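Polymeric Immunoglobulin Receptor (Oncorhynchus mykiss, PDB 5F1S) probably binds polymeric immunoglobulins through its immunoglobulin-like domains as part of mucosal immunity in this teleost fish. Local coordinates at residues S119-E124 with V129-L134; K144-S149 with V181-L186. All coordinates share one frame; numbering follows the deposited sequence.

Interaction 1 (S119-E124 with V129-L134); sequences SMVSGE and VTVQCL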
loop_
_atom_site.group_PDB
_atom_site.type_symbol
_atom_site.label_atom_id
_atom_site.label_comp_id
_atom_site.label_asym_id
_atom_site.label_seq_id
_atom_site.Cartn_x
_atom_site.Cartn_y
_atom_site.Cartn_z
ATOM N N SER A 119 10.828 7.024 -3.300
ATOM C CA SER A 119 11.255 7.177 -4.700
ATOM C C SER A 119 12.478 8.081 -4.874
ATOM O O SER A 119 12.932 8.291 -6.006
ATOM C CB SER A 119 10.097 7.717 -5.540
ATOM O OG SER A 119 9.858 9.060 -5.190
ATOM N N MET A 120 13.004 8.649 -3.793
ATOM C CA MET A 120 14.281 9.352 -3.786
ATOM C C MET A 120 15.134 8.713 -2.709
ATOM O O MET A 120 14.777 8.772 -1.529
ATOM C CB MET A 120 14.093 10.832 -3.498
ATOM C CG MET A 120 15.320 11.609 -2.941
ATOM S SD MET A 120 16.217 12.360 -4.281
ATOM C CE MET A 120 17.533 13.119 -3.343
ATOM N N VAL A 121 16.254 8.124 -3.091
ATOM C CA VAL A 121 17.159 7.463 -2.146
ATOM C C VAL A 121 18.527 8.126 -2.288
ATOM O O VAL A 121 19.047 8.248 -3.400
ATOM C CB VAL A 121 17.232 5.944 -2.422
ATOM C CG1 VAL A 121 18.261 5.275 -1.575
ATOM C CG2 VAL A 121 15.863 5.288 -2.186
ATOM N N SER A 122 19.123 8.560 -1.170
ATOM C CA SER A 122 20.432 9.176 -1.248
ATOM C C SER A 122 21.412 8.467 -0.316
ATOM O O SER A 122 21.036 7.880 0.704
ATOM C CB SER A 122 20.404 10.670 -0.911
ATOM O OG SER A 122 19.977 10.837 0.402
ATOM N N GLY A 123 22.677 8.530 -0.701
ATOM C CA GLY A 123 23.741 7.990 0.129
ATOM C C GLY A 123 25.091 8.506 -0.321
ATOM O O GLY A 123 25.290 8.878 -1.481
ATOM N N GLU A 124 26.028 8.497 0.614
ATOM C CA GLU A 124 27.385 8.915 0.323
ATOM C C GLU A 124 28.056 7.918 -0.596
ATOM O O GLU A 124 27.835 6.709 -0.487
ATOM C CB GLU A 124 28.209 9.006 1.606
ATOM C CG GLU A 124 27.828 10.130 2.495
ATOM C CD GLU A 124 28.915 10.466 3.496
ATOM O OE1 GLU A 124 29.972 9.763 3.524
ATOM O OE2 GLU A 124 28.690 11.450 4.232
ATOM N N VAL A 129 22.967 1.422 -0.274
ATOM C CA VAL A 129 21.573 1.799 -0.079
ATOM C C VAL A 129 20.693 0.695 -0.637
ATOM O O VAL A 129 21.116 -0.104 -1.476
ATOM C CB VAL A 129 21.224 3.153 -0.735
ATOM C CG1 VAL A 129 21.988 4.243 -0.041
ATOM C CG2 VAL A 129 21.536 3.148 -2.224
ATOM N N THR A 130 19.458 0.663 -0.150
ATOM C CA THR A 130 18.464 -0.303 -0.592
ATOM C C THR A 130 17.204 0.415 -1.038
ATOM O O THR A 130 16.779 1.392 -0.432
ATOM C CB THR A 130 18.124 -1.289 0.470
ATOM O OG1 THR A 130 17.562 -0.587 1.576
ATOM C CG2 THR A 130 19.387 -2.037 0.855
ATOM N N VAL A 131 16.661 -0.064 -2.138
ATOM C CA VAL A 131 15.407 0.393 -2.715
ATOM C C VAL A 131 14.413 -0.734 -2.519
ATOM O O VAL A 131 14.725 -1.888 -2.838
ATOM C CB VAL A 131 15.572 0.698 -4.215
ATOM C CG1 VAL A 131 14.249 1.096 -4.851
ATOM C CG2 VAL A 131 16.648 1.755 -4.474
ATOM N N GLN A 132 13.229 -0.418 -2.022
ATOM C CA GLN A 132 12.217 -1.446 -1.815
ATOM C C GLN A 132 11.089 -1.229 -2.811
ATOM O O GLN A 132 10.316 -0.269 -2.698
ATOM C CB GLN A 132 11.666 -1.478 -0.396
ATOM C CG GLN A 132 10.850 -2.808 -0.230
ATOM C CD GLN A 132 10.508 -3.150 1.208
ATOM O OE1 GLN A 132 10.995 -2.519 2.145
ATOM N NE2 GLN A 132 9.679 -4.166 1.383
ATOM N N CYS A 133 11.024 -2.101 -3.804
ATOM C CA CYS A 133 10.016 -2.038 -4.839
ATOM C C CYS A 133 8.864 -2.959 -4.468
ATOM O O CYS A 133 9.064 -4.163 -4.277
ATOM C CB CYS A 133 10.570 -2.467 -6.186
ATOM S SG CYS A 133 12.278 -1.897 -6.661
ATOM N N LEU A 134 7.671 -2.414 -4.412
ATOM C CA LEU A 134 6.477 -3.168 -4.073
ATOM C C LEU A 134 5.701 -3.522 -5.327
ATOM O O LEU A 134 5.721 -2.786 -6.311
ATOM C CB LEU A 134 5.575 -2.352 -3.162
ATOM C CG LEU A 134 6.296 -1.704 -1.978
ATOM C CD1 LEU A 134 5.266 -0.844 -1.232
ATOM C CD2 LEU A 134 6.833 -2.758 -1.050
#

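Interaction 2 (K144-S149 with V181-L186); sequences KRWCRS and VTLKGL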
loop_
_atom_site.group_PDB
_atom_site.type_symbol
_atom_site.label_atom_id
_atom_site.label_comp_id
_atom_site.label_asym_id
_atom_site.label_seq_id
_atom_site.Cartn_x
_atom_site.Cartn_y
_atom_site.Cartn_z
ATOM N N LYS A 144 11.654 -9.848 -12.056
ATOM C CA LYS A 144 11.740 -8.451 -11.636
ATOM C C LYS A 144 13.012 -7.832 -12.200
ATOM O O LYS A 144 14.029 -8.515 -12.339
ATOM C CB LYS A 144 11.754 -8.371 -10.122
ATOM C CG LYS A 144 10.608 -9.143 -9.449
ATOM C CD LYS A 144 9.282 -8.753 -10.028
ATOM C CE LYS A 144 8.135 -9.318 -9.233
ATOM N NZ LYS A 144 8.105 -10.823 -9.080
ATOM N N ARG A 145 12.979 -6.522 -12.483
ATOM C CA ARG A 145 14.165 -5.892 -13.048
ATOM C C ARG A 145 14.435 -4.517 -12.450
ATOM O O ARG A 145 13.543 -3.842 -11.930
ATOM C CB ARG A 145 14.101 -5.772 -14.566
ATOM C CG ARG A 145 12.846 -5.522 -15.186
ATOM C CD ARG A 145 12.930 -5.801 -16.719
ATOM N NE ARG A 145 12.204 -4.746 -17.393
ATOM C CZ ARG A 145 10.882 -4.729 -17.531
ATOM N NH1 ARG A 145 10.163 -5.733 -17.075
ATOM N NH2 ARG A 145 10.281 -3.712 -18.141
ATOM N N TRP A 146 15.716 -4.173 -12.466
ATOM C CA TRP A 146 16.235 -2.872 -12.061
ATOM C C TRP A 146 17.010 -2.317 -13.247
ATOM O O TRP A 146 17.947 -2.969 -13.729
ATOM C CB TRP A 146 17.113 -3.026 -10.838
ATOM C CG TRP A 146 17.874 -1.815 -10.407
ATOM C CD1 TRP A 146 19.205 -1.589 -10.544
ATOM C CD2 TRP A 146 17.336 -0.667 -9.720
ATOM N NE1 TRP A 146 19.546 -0.360 -9.958
ATOM C CE2 TRP A 146 18.404 0.220 -9.476
ATOM C CE3 TRP A 146 16.055 -0.317 -9.290
ATOM C CZ2 TRP A 146 18.238 1.452 -8.796
ATOM C CZ3 TRP A 146 15.885 0.925 -8.627
ATOM C CH2 TRP A 146 16.970 1.771 -8.392
ATOM N N CYS A 147 16.573 -1.168 -13.771
ATOM C CA CYS A 147 17.091 -0.614 -15.003
ATOM C C CYS A 147 17.461 0.848 -14.796
ATOM O O CYS A 147 16.776 1.589 -14.073
ATOM C CB CYS A 147 16.062 -0.705 -16.153
ATOM S SG CYS A 147 15.210 -2.361 -16.220
ATOM N N ARG A 148 18.513 1.279 -15.478
ATOM C CA ARG A 148 18.833 2.706 -15.503
ATOM C C ARG A 148 17.997 3.368 -16.594
ATOM O O ARG A 148 17.926 2.874 -17.716
ATOM C CB ARG A 148 20.336 2.938 -15.738
ATOM C CG ARG A 148 20.710 4.438 -15.610
ATOM C CD ARG A 148 22.173 4.674 -15.299
ATOM N NE ARG A 148 22.492 6.089 -15.497
ATOM C CZ ARG A 148 22.642 6.970 -14.524
ATOM N NH1 ARG A 148 22.512 6.607 -13.270
ATOM N NH2 ARG A 148 22.918 8.227 -14.797
ATOM N N SER A 149 17.355 4.499 -16.267
ATOM C CA SER A 149 16.521 5.195 -17.219
ATOM C C SER A 149 17.310 5.590 -18.471
ATOM O O SER A 149 18.424 6.109 -18.402
ATOM C CB SER A 149 15.908 6.445 -16.553
ATOM O OG SER A 149 15.049 7.125 -17.444
ATOM N N VAL A 181 16.322 -3.920 -3.946
ATOM C CA VAL A 181 17.490 -3.728 -4.793
ATOM C C VAL A 181 18.529 -3.090 -3.886
ATOM O O VAL A 181 18.310 -1.998 -3.354
ATOM C CB VAL A 181 17.200 -2.854 -6.029
ATOM C CG1 VAL A 181 18.462 -2.659 -6.904
ATOM C CG2 VAL A 181 16.075 -3.418 -6.876
ATOM N N THR A 182 19.645 -3.776 -3.666
ATOM C CA THR A 182 20.717 -3.231 -2.846
ATOM C C THR A 182 21.843 -2.784 -3.763
ATOM O O THR A 182 22.386 -3.595 -4.513
ATOM C CB THR A 182 21.219 -4.256 -1.822
ATOM O OG1 THR A 182 20.152 -4.577 -0.942
ATOM C CG2 THR A 182 22.354 -3.663 -0.991
ATOM N N LEU A 183 22.141 -1.481 -3.739
ATOM C CA LEU A 183 23.298 -0.903 -4.414
ATOM C C LEU A 183 24.440 -0.941 -3.405
ATOM O O LEU A 183 24.402 -0.239 -2.392
ATOM C CB LEU A 183 22.997 0.522 -4.871
ATOM C CG LEU A 183 21.656 0.639 -5.609
ATOM C CD1 LEU A 183 21.423 2.061 -6.128
ATOM C CD2 LEU A 183 21.619 -0.254 -6.748
ATOM N N LYS A 184 25.427 -1.807 -3.657
ATOM C CA LYS A 184 26.329 -2.236 -2.600
ATOM C C LYS A 184 27.408 -1.209 -2.306
ATOM O O LYS A 184 27.840 -1.089 -1.147
ATOM C CB LYS A 184 26.964 -3.571 -2.984
ATOM C CG LYS A 184 26.162 -4.754 -2.495
ATOM C CD LYS A 184 26.124 -5.898 -3.503
ATOM C CE LYS A 184 27.347 -6.732 -3.488
ATOM N NZ LYS A 184 27.040 -8.110 -3.983
ATOM N N GLY A 185 27.847 -0.464 -3.314
ATOM C CA GLY A 185 28.859 0.549 -3.081
ATOM C C GLY A 185 28.768 1.683 -4.082
ATOM O O GLY A 185 29.336 1.629 -5.177
ATOM N N LEU A 186 28.055 2.728 -3.690
ATOM C CA LEU A 186 27.672 3.784 -4.622
ATOM C C LEU A 186 28.887 4.493 -5.199
ATOM O O LEU A 186 29.837 4.804 -4.488
ATOM C CB LEU A 186 26.780 4.798 -3.902
ATOM C CG LEU A 186 25.384 4.286 -3.488
ATOM C CD1 LEU A 186 24.768 5.197 -2.483
ATOM C CD2 LEU A 186 24.429 4.122 -4.690
#

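Interaction 1 (S119-E124 with V129-L134)
The CG1 methyl of Val121 lies against the branch carbon CB of Val129 where, in a V-type immunoglobulin sandwich, the edge strand 120-124 of one sheet faces strand 129-135 of the other. CG1 of Val121 sits 3.7 Å from CB of Val129 and 4.0 Å from its CG2; the two side chains point opposite ways and overlap alongside rather than end on. The branches of Val121 divide the work: CG1, anti to the backbone N (chi1 174°), serves Val129, while CG2 reaches Val131 on the facing strand, 4.3 Å between the two CG2 atoms. Strands 120-124 and 129-134 are antiparallel at 170° with axes 7.7 Å apart. No hydrogen bond links them; the contact is van der Waals packing, mostly of methyls, with one methyl against a backbone carbonyl oxygen. The backbone of 120-124 is bonded instead to strand 201-210, where Val121 pairs with Tyr206 and Leu208, and Gly123 with Leu208 and Thr210. Val121 also touches Ile207, and Val129 touches Leu186. Gly123 brings bare backbone to the contact, and Val129 lies close against it: CG1 of Val129 stands 4.1 Å from CA of Gly123 and 3.8 Å from O of Ser122.

Interaction 2 (K144-S149 with V181-L186)
With CG anti to the backbone N (chi1 172°) and the ring turned by chi2 of -106°, Trp146 carries its indole over to Val181 in the domain interior, whose CG1 is likewise anti to its own backbone N (chi1 180°). That methyl lies over one face of the indole, 3.6 Å from the centroid of the five-membered ring and close to the ring normal, a CH-pi contact. It is nearest CD2 of Trp146, with CG1 of Val181 also at 3.6 Å from that atom, on the bond shared by the two rings. The second methyl of Val181, CG2, reaches the benzo ring at CE3 of Trp146, 3.9 Å away, so both branches of the valine bear on the indole. Such a tryptophan, between the two sheets and beside the intersheet disulfide, here Cys133-Cys196, is the hallmark core residue of the immunoglobulin fold. The side chain of Leu183 runs at about a right angle to that of Trp146, and its two methyls meet the indole at separate atoms: CD2 of Leu183 is 3.8 Å from NE1 of Trp146, and CD1 of Leu183 is 4.2 Å from CZ2 of the benzo ring of Trp146. All three residues are buried. Val131 and Ile171 also touch the tryptophan, while Val169 packs against both Val181 and Leu183, and Ile207 lies against Leu183.

In the fold
Both interactions fall within one V-set domain, the second of the two in the chain, with centres about 9 Å apart. Interaction 1 closes before interaction 2 opens, and strand 129-135 is followed directly by strand 144-148. Each joins the two sheets: 120-124 and 144-148 belong to the sheet that contains 192-198 and 201-210, whereas 129-135 and 178-183 are neighbours in the other. Probable backbone hydrogen bonds tie the two contacts together, Val131 O to Val181 N and Val129 O to Leu183 N, both 2.8 Å. Interaction 1 is a contact of the edge strand 120-124 near the surface, and interaction 2 is a buried contact between the sheets.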